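Local coordinates for protein alanine dehydrogenase (Archaeoglobus fulgidus, PDB 1OMO) that catalyses the reversible NAD(+)-dependent oxidative deamination of L-alanine to pyruvate, working as a homodimer that does not accept NADP(+), at residues A[126-131]-A[148-153]. Numbering follows the deposited sequence.
Sequences SVFGFI and FDIGEV
The ring of Phe128 projects into a hollow formed by Phe148 and Ile150, on the chain leading from helix 135-147 into strand 152-156. Ile150 CG1 sits over one ring face, offset toward the rim and 4.0 Å from the centroid, while Ile150 CG2 meets Phe128 CD1 at 3.8 Å. At the far end, Phe128 CZ abuts Phe148 CB at 3.6 Å, the two rings inclined at 57°. CG of Phe128 lies anti to its carbonyl carbon (chi1 -70°), beside its own backbone N. An alanine here would probably leave a gap between Ile150 and Phe148, depriving both of their aromatic partner. Leu144 and Val190 also touch the ring. Farther along the same sheet face, Val153 CG1 meets Phe130 CD1 at 4.1 Å; on the other face Val127 and Glu152 lie side by side. The backbones join as parallel strands: Phe128 N donates to Glu152 O at 2.8 Å, almost linearly (178°), and Ser126 O accepts Glu152 N at 3.0 Å plus a weak bond from Gly151 N. This is the first beta-alpha-beta unit of the Rossmann NAD domain, with Phe130 about 9 Å from the bound NAD (nearest atoms of its side chain). The chemistry implies division of labour: backbone bonds set the strand register, while apolar contacts anchor the returning chain against the sheet.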
ATOM      1  N   SER A 126      24.773 -26.067  18.670  1.00 21.13           N
ATOM      2  CA  SER A 126      25.020 -25.516  19.990  1.00 22.18           C
ATOM      3  C   SER A 126      25.869 -24.260  19.950  1.00 22.90           C
ATOM      4  O   SER A 126      25.836 -23.470  20.890  1.00 22.89           O
ATOM      5  CB  SER A 126      25.729 -26.547  20.858  1.00 21.52           C
ATOM      6  OG  SER A 126      26.887 -26.983  20.180  1.00 26.45           O
ATOM      7  N   VAL A 127      26.676 -24.111  18.895  1.00 22.90           N
ATOM      8  CA  VAL A 127      27.519 -22.935  18.774  1.00 22.66           C
ATOM      9  C   VAL A 127      26.818 -21.978  17.831  1.00 22.61           C
ATOM     10  O   VAL A 127      26.534 -22.329  16.692  1.00 24.69           O
ATOM     11  CB  VAL A 127      28.918 -23.285  18.235  1.00 22.87           C
ATOM     12  CG1 VAL A 127      29.780 -22.033  18.206  1.00 20.80           C
ATOM     13  CG2 VAL A 127      29.585 -24.349  19.150  1.00 22.83           C
ATOM     14  N   PHE A 128      26.521 -20.781  18.323  1.00 20.80           N
ATOM     15  CA  PHE A 128      25.836 -19.787  17.523  1.00 20.88           C
ATOM     16  C   PHE A 128      26.697 -18.590  17.271  1.00 18.79           C
ATOM     17  O   PHE A 128      27.157 -17.955  18.211  1.00 18.14           O
ATOM     18  CB  PHE A 128      24.541 -19.347  18.224  1.00 21.07           C
ATOM     19  CG  PHE A 128      23.480 -20.419  18.245  1.00 20.72           C
ATOM     20  CD1 PHE A 128      23.634 -21.565  19.041  1.00 21.63           C
ATOM     21  CD2 PHE A 128      22.364 -20.325  17.424  1.00 19.50           C
ATOM     22  CE1 PHE A 128      22.689 -22.601  19.007  1.00 19.33           C
ATOM     23  CE2 PHE A 128      21.423 -21.362  17.391  1.00 21.71           C
ATOM     24  CZ  PHE A 128      21.596 -22.496  18.184  1.00 19.56           C
ATOM     25  N   GLY A 129      26.913 -18.294  15.998  1.00 17.47           N
ATOM     26  CA  GLY A 129      27.705 -17.141  15.610  1.00 15.42           C
ATOM     27  C   GLY A 129      26.853 -15.989  15.064  1.00 16.17           C
ATOM     28  O   GLY A 129      25.884 -16.195  14.318  1.00 16.01           O
ATOM     29  N   PHE A 130      27.202 -14.768  15.449  1.00 15.44           N
ATOM     30  CA  PHE A 130      26.500 -13.590  14.994  1.00 15.02           C
ATOM     31  C   PHE A 130      27.428 -12.589  14.298  1.00 16.46           C
ATOM     32  O   PHE A 130      28.414 -12.097  14.878  1.00 17.37           O
ATOM     33  CB  PHE A 130      25.797 -12.904  16.166  1.00 16.52           C
ATOM     34  CG  PHE A 130      24.671 -13.713  16.756  1.00 18.76           C
ATOM     35  CD1 PHE A 130      24.944 -14.801  17.592  1.00 18.61           C
ATOM     36  CD2 PHE A 130      23.341 -13.390  16.478  1.00 17.24           C
ATOM     37  CE1 PHE A 130      23.904 -15.565  18.151  1.00 19.95           C
ATOM     38  CE2 PHE A 130      22.278 -14.145  17.032  1.00 19.37           C
ATOM     39  CZ  PHE A 130      22.565 -15.231  17.868  1.00 21.00           C
ATOM     40  N   ILE A 131      27.139 -12.322  13.032  1.00 15.68           N
ATOM     41  CA  ILE A 131      27.883 -11.327  12.280  1.00 14.97           C
ATOM     42  C   ILE A 131      26.919 -10.146  12.296  1.00 16.04           C
ATOM     43  O   ILE A 131      25.931 -10.144  11.569  1.00 14.77           O
ATOM     44  CB  ILE A 131      28.117 -11.755  10.831  1.00 15.16           C
ATOM     45  CG1 ILE A 131      28.825 -13.111  10.795  1.00 15.70           C
ATOM     46  CG2 ILE A 131      28.939 -10.715  10.126  1.00 13.55           C
ATOM     47  CD1 ILE A 131      30.126 -13.135  11.586  1.00 14.90           C
ATOM     48  N   PHE A 148      16.581 -23.848  20.701  1.00 25.89           N
ATOM     49  CA  PHE A 148      17.840 -24.548  20.957  1.00 26.04           C
ATOM     50  C   PHE A 148      18.440 -24.116  22.275  1.00 27.68           C
ATOM     51  O   PHE A 148      18.299 -22.973  22.707  1.00 28.28           O
ATOM     52  CB  PHE A 148      18.910 -24.248  19.899  1.00 25.37           C
ATOM     53  CG  PHE A 148      18.616 -24.778  18.525  1.00 24.00           C
ATOM     54  CD1 PHE A 148      18.185 -23.913  17.524  1.00 22.96           C
ATOM     55  CD2 PHE A 148      18.855 -26.116  18.204  1.00 23.30           C
ATOM     56  CE1 PHE A 148      18.002 -24.355  16.225  1.00 23.36           C
ATOM     57  CE2 PHE A 148      18.676 -26.574  16.910  1.00 22.05           C
ATOM     58  CZ  PHE A 148      18.245 -25.679  15.905  1.00 21.81           C
ATOM     59  N   ASP A 149      19.111 -25.043  22.927  1.00 28.89           N
ATOM     60  CA  ASP A 149      19.785 -24.676  24.142  1.00 31.28           C
ATOM     61  C   ASP A 149      21.076 -24.174  23.531  1.00 29.19           C
ATOM     62  O   ASP A 149      21.767 -24.908  22.845  1.00 29.77           O
ATOM     63  CB  ASP A 149      20.017 -25.899  25.025  1.00 36.38           C
ATOM     64  CG  ASP A 149      18.957 -26.033  26.095  1.00 42.18           C
ATOM     65  OD1 ASP A 149      18.627 -24.984  26.718  1.00 45.30           O
ATOM     66  OD2 ASP A 149      18.458 -27.165  26.314  1.00 43.38           O
ATOM     67  N   ILE A 150      21.373 -22.911  23.739  1.00 28.22           N
ATOM     68  CA  ILE A 150      22.568 -22.312  23.163  1.00 27.30           C
ATOM     69  C   ILE A 150      23.815 -22.578  23.996  1.00 27.04           C
ATOM     70  O   ILE A 150      23.950 -22.080  25.112  1.00 26.94           O
ATOM     71  CB  ILE A 150      22.336 -20.796  22.967  1.00 26.64           C
ATOM     72  CG1 ILE A 150      21.220 -20.599  21.920  1.00 27.19           C
ATOM     73  CG2 ILE A 150      23.605 -20.133  22.518  1.00 27.70           C
ATOM     74  CD1 ILE A 150      20.880 -19.179  21.612  1.00 26.88           C
ATOM     75  N   GLY A 151      24.719 -23.384  23.447  1.00 26.17           N
ATOM     76  CA  GLY A 151      25.936 -23.725  24.152  1.00 25.06           C
ATOM     77  C   GLY A 151      26.936 -22.595  24.228  1.00 25.34           C
ATOM     78  O   GLY A 151      27.480 -22.330  25.292  1.00 23.44           O
ATOM     79  N   GLU A 152      27.159 -21.928  23.101  1.00 24.52           N
ATOM     80  CA  GLU A 152      28.108 -20.840  23.043  1.00 25.87           C
ATOM     81  C   GLU A 152      27.765 -19.803  21.986  1.00 25.05           C
ATOM     82  O   GLU A 152      27.283 -20.141  20.910  1.00 26.47           O
ATOM     83  CB  GLU A 152      29.502 -21.370  22.737  1.00 25.79           C
ATOM     84  CG  GLU A 152      30.547 -20.270  22.729  1.00 28.02           C
ATOM     85  CD  GLU A 152      31.850 -20.706  22.069  1.00 28.50           C
ATOM     86  OE1 GLU A 152      32.826 -19.927  22.073  1.00 27.75           O
ATOM     87  OE2 GLU A 152      31.887 -21.829  21.537  1.00 28.89           O
ATOM     88  N   VAL A 153      28.039 -18.542  22.302  1.00 24.48           N
ATOM     89  CA  VAL A 153      27.794 -17.439  21.383  1.00 21.26           C
ATOM     90  C   VAL A 153      29.121 -16.776  21.018  1.00 21.85           C
ATOM     91  O   VAL A 153      29.932 -16.467  21.890  1.00 20.59           O
ATOM     92  CB  VAL A 153      26.818 -16.400  22.012  1.00 20.03           C
ATOM     93  CG1 VAL A 153      26.876 -15.053  21.229  1.00 12.55           C
ATOM     94  CG2 VAL A 153      25.390 -16.990  22.000  1.00 20.31           C
TER